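PDB 4CRQ: endo-1,3-beta-glucanase, family GH16 from Zobellia galactanivorans, which probably hydrolyses internal beta-1,3-glucosidic bonds of laminarin, the chain here being the catalytic module of a longer modular enzyme. Local coordinates for residues Y156-V161 with F171-Q176; L88-G93 with M119-N124. The protein carries 1 engineered substitution. One frame throughout, in Å; residues are numbered along the deposited sequence.

Interaction 1: Y156-V161 with F171-Q176; sequences YHIYSV and FVDGQQ
Ile158 O accepts two hydrogen bonds, one from Asp173 N at 2.8 Å and one from an ordered water; Val172 CA adds a CA-H...O contact at 3.3 Å from the same Ile158 O. The water also accepts from Gly174 N and meets Ser160 OG at 3.0 Å, bridging strand and turn. Asp173 answers with its carboxylate, which clamps the strand through both oxygens on their syn sides. Asp173 OD1 takes the backbone N of Ile158 (2.9 Å), while Asp173 OD2 takes His157 ND1 at 2.7 Å along a nearly straight line (175° at the hydrogen). OD2 lies in the imidazole plane, although ring and carboxylate are turned 37° against each other. A chi1 of -64° sets His157 CG beside the backbone N, 3.7 Å from Asp173 OD2, and His157 NE2 donates to Asp152 O. With a carboxylate on one nitrogen and a carbonyl on the other, the ring is probably positively charged. An alanine here would probably leave Asp173 OD2 and Asp152 O without their mate and the carboxylate freer to turn about its remaining bond to Ile158 N. Further along, Ser160 and Phe171 form an antiparallel hydrogen-bonded pair, with Ser160 OG set against Phe171 CB at 3.4 Å. On the other face of the sheet, Tyr159 and Val172, a non-hydrogen-bonded pair, send their side chains the same way, side by side, Tyr159 CD1 3.6 Å from Val172 CG2. A type I' turn from Val172 to Gln175, with positive phi at Asp173 and Gly174, reverses the chain into strand 175-181. Strand 156-163 lies between strand 167-172 and strand 80-87, with backbone hydrogen bonds to the latter joining His157 with Ile86 and Tyr159 with Ala84.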
loop_
_atom_site.group_PDB
_atom_site.type_symbol
_atom_site.label_atom_id
_atom_site.label_comp_id
_atom_site.label_asym_id
_atom_site.label_seq_id
_atom_site.Cartn_x
_atom_site.Cartn_y
_atom_site.Cartn_z
ATOM N N TYR A 156 -6.404 14.294 6.324
ATOM C CA TYR A 156 -6.229 13.793 4.954
ATOM C C TYR A 156 -4.955 14.376 4.315
ATOM O O TYR A 156 -4.623 15.553 4.518
ATOM C CB TYR A 156 -7.409 14.112 4.045
ATOM C CG TYR A 156 -8.597 13.249 4.371
ATOM C CD1 TYR A 156 -8.712 11.939 3.847
ATOM C CD2 TYR A 156 -9.625 13.735 5.207
ATOM C CE1 TYR A 156 -9.811 11.137 4.151
ATOM C CE2 TYR A 156 -10.726 12.956 5.520
ATOM C CZ TYR A 156 -10.839 11.664 4.995
ATOM O OH TYR A 156 -11.978 10.945 5.336
ATOM N N HIS A 157 -4.264 13.526 3.549
ATOM C CA HIS A 157 -3.160 13.932 2.680
ATOM C C HIS A 157 -3.284 13.206 1.372
ATOM O O HIS A 157 -3.938 12.152 1.302
ATOM C CB HIS A 157 -1.811 13.641 3.320
ATOM C CG HIS A 157 -1.573 14.436 4.581
ATOM N ND1 HIS A 157 -1.055 15.691 4.568
ATOM C CD2 HIS A 157 -1.822 14.128 5.915
ATOM C CE1 HIS A 157 -0.971 16.151 5.844
ATOM N NE2 HIS A 157 -1.439 15.203 6.661
ATOM N N ILE A 158 -2.655 13.739 0.331
ATOM C CA ILE A 158 -2.623 13.074 -0.978
ATOM C C ILE A 158 -1.288 12.325 -1.089
ATOM O O ILE A 158 -0.214 12.942 -0.986
ATOM C CB ILE A 158 -2.725 14.075 -2.146
ATOM C CG1 ILE A 158 -3.904 15.073 -1.941
ATOM C CG2 ILE A 158 -2.780 13.324 -3.493
ATOM C CD1 ILE A 158 -5.315 14.481 -1.837
ATOM N N TYR A 159 -1.358 11.000 -1.303
ATOM C CA TYR A 159 -0.143 10.193 -1.484
ATOM C C TYR A 159 -0.108 9.728 -2.921
ATOM O O TYR A 159 -1.094 9.128 -3.379
ATOM C CB TYR A 159 -0.168 8.998 -0.552
ATOM C CG TYR A 159 -0.199 9.431 0.900
ATOM C CD1 TYR A 159 0.992 9.805 1.553
ATOM C CD2 TYR A 159 -1.416 9.488 1.626
ATOM C CE1 TYR A 159 0.975 10.214 2.872
ATOM C CE2 TYR A 159 -1.436 9.897 2.973
ATOM C CZ TYR A 159 -0.233 10.258 3.598
ATOM O OH TYR A 159 -0.170 10.663 4.921
ATOM N N SER A 160 0.990 9.982 -3.659
ATOM C CA SER A 160 1.003 9.585 -5.066
ATOM C C SER A 160 2.395 9.196 -5.531
ATOM O O SER A 160 3.401 9.555 -4.898
ATOM C CB SER A 160 0.473 10.745 -5.942
ATOM O OG SER A 160 1.366 11.848 -5.869
ATOM N N VAL A 161 2.427 8.467 -6.642
ATOM C CA VAL A 161 3.646 8.259 -7.394
ATOM C C VAL A 161 3.389 8.651 -8.822
ATOM O O VAL A 161 2.273 8.424 -9.310
ATOM C CB VAL A 161 4.186 6.796 -7.369
ATOM C CG1 VAL A 161 4.749 6.470 -6.005
ATOM C CG2 VAL A 161 3.132 5.777 -7.868
ATOM N N PHE A 171 5.382 11.518 -3.988
ATOM C CA PHE A 171 4.885 12.801 -3.501
ATOM C C PHE A 171 3.939 12.625 -2.332
ATOM O O PHE A 171 3.220 11.615 -2.259
ATOM C CB PHE A 171 4.085 13.526 -4.602
ATOM C CG PHE A 171 4.811 13.657 -5.935
ATOM C CD1 PHE A 171 4.778 12.604 -6.876
ATOM C CD2 PHE A 171 5.524 14.823 -6.265
ATOM C CE1 PHE A 171 5.435 12.713 -8.107
ATOM C CE2 PHE A 171 6.189 14.935 -7.502
ATOM C CZ PHE A 171 6.146 13.884 -8.421
ATOM N N VAL A 172 3.951 13.614 -1.434
ATOM C CA VAL A 172 2.922 13.744 -0.404
ATOM C C VAL A 172 2.469 15.162 -0.613
ATOM O O VAL A 172 3.319 16.079 -0.603
ATOM C CB VAL A 172 3.378 13.490 1.055
ATOM C CG1 VAL A 172 2.248 13.850 2.043
ATOM C CG2 VAL A 172 3.801 12.046 1.229
ATOM N N ASP A 173 1.153 15.335 -0.836
ATOM C CA ASP A 173 0.566 16.659 -1.064
ATOM C C ASP A 173 1.336 17.431 -2.158
ATOM O O ASP A 173 1.519 18.665 -2.070
ATOM C CB ASP A 173 0.540 17.447 0.267
ATOM C CG ASP A 173 -0.483 16.910 1.276
ATOM O OD1 ASP A 173 -1.506 16.290 0.874
ATOM O OD2 ASP A 173 -0.256 17.128 2.487
ATOM N N GLY A 174 1.798 16.716 -3.192
ATOM C CA GLY A 174 2.539 17.332 -4.289
ATOM C C GLY A 174 4.004 17.606 -4.067
ATOM O O GLY A 174 4.666 18.087 -4.990
ATOM N N GLN A 175 4.520 17.302 -2.879
ATOM C CA GLN A 175 5.922 17.539 -2.570
ATOM C C GLN A 175 6.711 16.269 -2.864
ATOM O O GLN A 175 6.466 15.234 -2.231
ATOM C CB GLN A 175 6.091 17.971 -1.110
ATOM C CG GLN A 175 7.539 18.116 -0.661
ATOM C CD GLN A 175 7.647 18.609 0.761
ATOM O OE1 GLN A 175 7.042 19.623 1.128
ATOM N NE2 GLN A 175 8.416 17.905 1.574
ATOM N N GLN A 176 7.649 16.355 -3.808
ATOM C CA GLN A 176 8.460 15.203 -4.152
ATOM C C GLN A 176 9.448 14.885 -3.025
ATOM O O GLN A 176 10.055 15.809 -2.480
ATOM C CB GLN A 176 9.165 15.442 -5.492
ATOM C CG GLN A 176 9.878 14.231 -6.045
ATOM C CD GLN A 176 10.527 14.484 -7.390
ATOM O OE1 GLN A 176 9.987 15.200 -8.239
ATOM N NE2 GLN A 176 11.690 13.881 -7.597
HETATM O O HOH W 1 0.672 13.956 -3.880
#

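Interaction 2: L88-G93 with M119-N124; sequences LPSGQG and MSRINN. Engineered in segment 119-124: Ser120 (natural residue Glu).
Within the beta-jelly-roll sandwich of family GH16, Met119 and Arg121 meet Leu88 and Ser90, joining the loop after strand 80-87 to strand 119-120 and the residues after it, where the family's E-x-D-x-x-E signature closes. Ser120 between them, engineered in place of the natural glutamate, holds the last position of that signature, the acid/base in relatives; it points away from the loop and packs on Trp208. Leu88 and Met119 meet tip to tip, CD1 of the leucine 4.0 Å from SD of the methionine. Leu88 and Arg121 instead run antiparallel alongside each other, Leu88 CD1 3.9 Å from Arg121 CD. With CG anti to the backbone N (chi1 -177°) and an extended chain as far as NE, the arginine spans to the loop and grips Ser90 OG end-on: Arg121 NH1 stands at 2.9 Å and Arg121 NH2 at 3.0 Å from that one oxygen, which lies almost in the guanidinium plane. Both bonds are bent, near 145° at the hydrogen, as sharing one acceptor requires. NE donates to Ala125 O, so the group is held by NE as well as by its terminal nitrogens, while Asn123 O sits over the centre of one face. A water links NH1 to Pro89 O. Beyond the arginine, the side chain of Asn123 is tied at both ends of its amide. Asn123 OD1 accepts from Gly93 N at 2.7 Å, and ND2 donates to Pro209 O. The Gln92 amide crosses it, the two planes 30° apart, with Gln92 NE2 3.5 Å from Asn123 CB. Asn123 CA also makes a CA-H...O contact with Gly91 O. One water accepts from both segments, 3.0 Å from Gln92 N and 3.1 Å from Asn124 ND2.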
loop_
_atom_site.group_PDB
_atom_site.type_symbol
_atom_site.label_atom_id
_atom_site.label_comp_id
_atom_site.label_asym_id
_atom_site.label_seq_id
_atom_site.Cartn_x
_atom_site.Cartn_y
_atom_site.Cartn_z
ATOM N N LEU A 88 -4.929 8.757 8.389
ATOM C CA LEU A 88 -4.393 7.596 9.090
ATOM C C LEU A 88 -4.533 7.655 10.601
ATOM O O LEU A 88 -4.400 8.726 11.176
ATOM C CB LEU A 88 -2.883 7.495 8.771
ATOM C CG LEU A 88 -2.492 7.246 7.300
ATOM C CD1 LEU A 88 -0.979 7.343 7.107
ATOM C CD2 LEU A 88 -3.040 5.885 6.809
ATOM N N PRO A 89 -4.785 6.495 11.244
ATOM C CA PRO A 89 -4.865 6.442 12.699
ATOM C C PRO A 89 -3.453 6.331 13.264
ATOM O O PRO A 89 -2.550 5.960 12.528
ATOM C CB PRO A 89 -5.629 5.156 12.954
ATOM C CG PRO A 89 -5.261 4.257 11.798
ATOM C CD PRO A 89 -5.030 5.166 10.618
ATOM N N SER A 90 -3.237 6.628 14.541
ATOM C CA SER A 90 -1.887 6.502 15.096
ATOM C C SER A 90 -1.884 5.531 16.265
ATOM O O SER A 90 -2.838 5.525 17.036
ATOM C CB SER A 90 -1.344 7.879 15.497
ATOM O OG SER A 90 -1.105 8.699 14.347
ATOM N N GLY A 91 -0.837 4.719 16.391
ATOM C CA GLY A 91 -0.748 3.808 17.527
ATOM C C GLY A 91 0.355 2.823 17.299
ATOM O O GLY A 91 0.531 2.361 16.151
ATOM N N GLN A 92 1.085 2.491 18.374
ATOM C CA GLN A 92 2.180 1.512 18.334
ATOM C C GLN A 92 1.618 0.226 17.730
ATOM O O GLN A 92 0.567 -0.268 18.183
ATOM C CB GLN A 92 2.792 1.302 19.749
ATOM C CG GLN A 92 4.160 0.642 19.798
ATOM C CD GLN A 92 5.239 1.405 19.036
ATOM O OE1 GLN A 92 6.133 0.786 18.492
ATOM N NE2 GLN A 92 5.151 2.748 18.979
ATOM N N GLY A 93 2.298 -0.287 16.704
ATOM C CA GLY A 93 1.903 -1.526 16.033
ATOM C C GLY A 93 1.205 -1.325 14.698
ATOM O O GLY A 93 1.208 -2.245 13.868
ATOM N N MET A 119 2.720 4.719 -0.253
ATOM C CA MET A 119 2.740 5.240 1.100
ATOM C C MET A 119 2.808 4.057 2.058
ATOM O O MET A 119 2.049 3.098 1.890
ATOM C CB MET A 119 1.468 6.075 1.379
ATOM C CG MET A 119 1.358 6.652 2.813
ATOM S SD MET A 119 0.937 5.476 4.132
ATOM C CE MET A 119 -0.711 4.929 3.648
ATOM N N SER A 120 3.715 4.122 3.043
ATOM C CA SER A 120 3.615 3.222 4.208
ATOM C C SER A 120 3.993 4.060 5.441
ATOM O O SER A 120 4.715 5.059 5.345
ATOM C CB SER A 120 4.449 1.951 4.063
ATOM O OG SER A 120 5.812 2.266 3.977
ATOM N N ARG A 121 3.462 3.662 6.595
ATOM C CA ARG A 121 3.768 4.334 7.851
ATOM C C ARG A 121 3.771 3.299 8.951
ATOM O O ARG A 121 3.048 2.312 8.853
ATOM C CB ARG A 121 2.718 5.425 8.149
ATOM C CG ARG A 121 3.009 6.234 9.419
ATOM C CD ARG A 121 1.802 7.026 9.824
ATOM N NE ARG A 121 2.061 7.825 11.018
ATOM C CZ ARG A 121 1.146 8.140 11.923
ATOM N NH1 ARG A 121 -0.116 7.709 11.792
ATOM N NH2 ARG A 121 1.504 8.890 12.968
ATOM N N ILE A 122 4.580 3.529 9.986
ATOM C CA ILE A 122 4.524 2.659 11.168
ATOM C C ILE A 122 4.283 3.442 12.451
ATOM O O ILE A 122 4.743 4.604 12.595
ATOM C CB ILE A 122 5.805 1.775 11.331
ATOM C CG1 ILE A 122 7.078 2.653 11.366
ATOM C CG2 ILE A 122 5.849 0.695 10.244
ATOM C CD1 ILE A 122 8.301 1.953 11.921
ATOM N N ASN A 123 3.563 2.792 13.366
ATOM C CA ASN A 123 3.455 3.253 14.768
ATOM C C ASN A 123 2.926 4.687 14.837
ATOM O O ASN A 123 1.909 4.959 14.216
ATOM C CB ASN A 123 4.806 3.051 15.501
ATOM C CG ASN A 123 5.292 1.613 15.432
ATOM O OD1 ASN A 123 4.482 0.679 15.454
ATOM N ND2 ASN A 123 6.605 1.424 15.350
ATOM N N ASN A 124 3.582 5.586 15.576
ATOM C CA ASN A 124 3.154 6.992 15.664
ATOM C C ASN A 124 4.080 7.940 14.906
ATOM O O ASN A 124 4.088 9.154 15.190
ATOM C CB ASN A 124 3.078 7.430 17.151
ATOM C CG ASN A 124 1.996 6.713 17.929
ATOM O OD1 ASN A 124 0.819 6.845 17.621
ATOM N ND2 ASN A 124 2.391 5.950 18.948
HETATM O O HOH W 2 -0.971 5.188 10.568
HETATM O O HOH W 3 0.607 4.231 20.748
#

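In the fold
Tyr159 joins the two contacts, whose centres are about 17 Å apart. On the face of the sheet it shares with Val172 in interaction 1, its ring reaches interaction 2: Tyr159 CD1 lies 3.4 Å from Met119 CG, and Tyr159 OH lies 4.1 Å from Leu88 CD1. Strand 156-163 is thereby packed against the segment that runs on to the engineered Ser120, in the family's catalytic signature. The calcium ion bound by Glu10, Gly48 and Asp225 lies nearer interaction 1: the side chain of Asp225 is about 7 Å from that of Ile158 and about 11 Å from that of Leu88 in interaction 2.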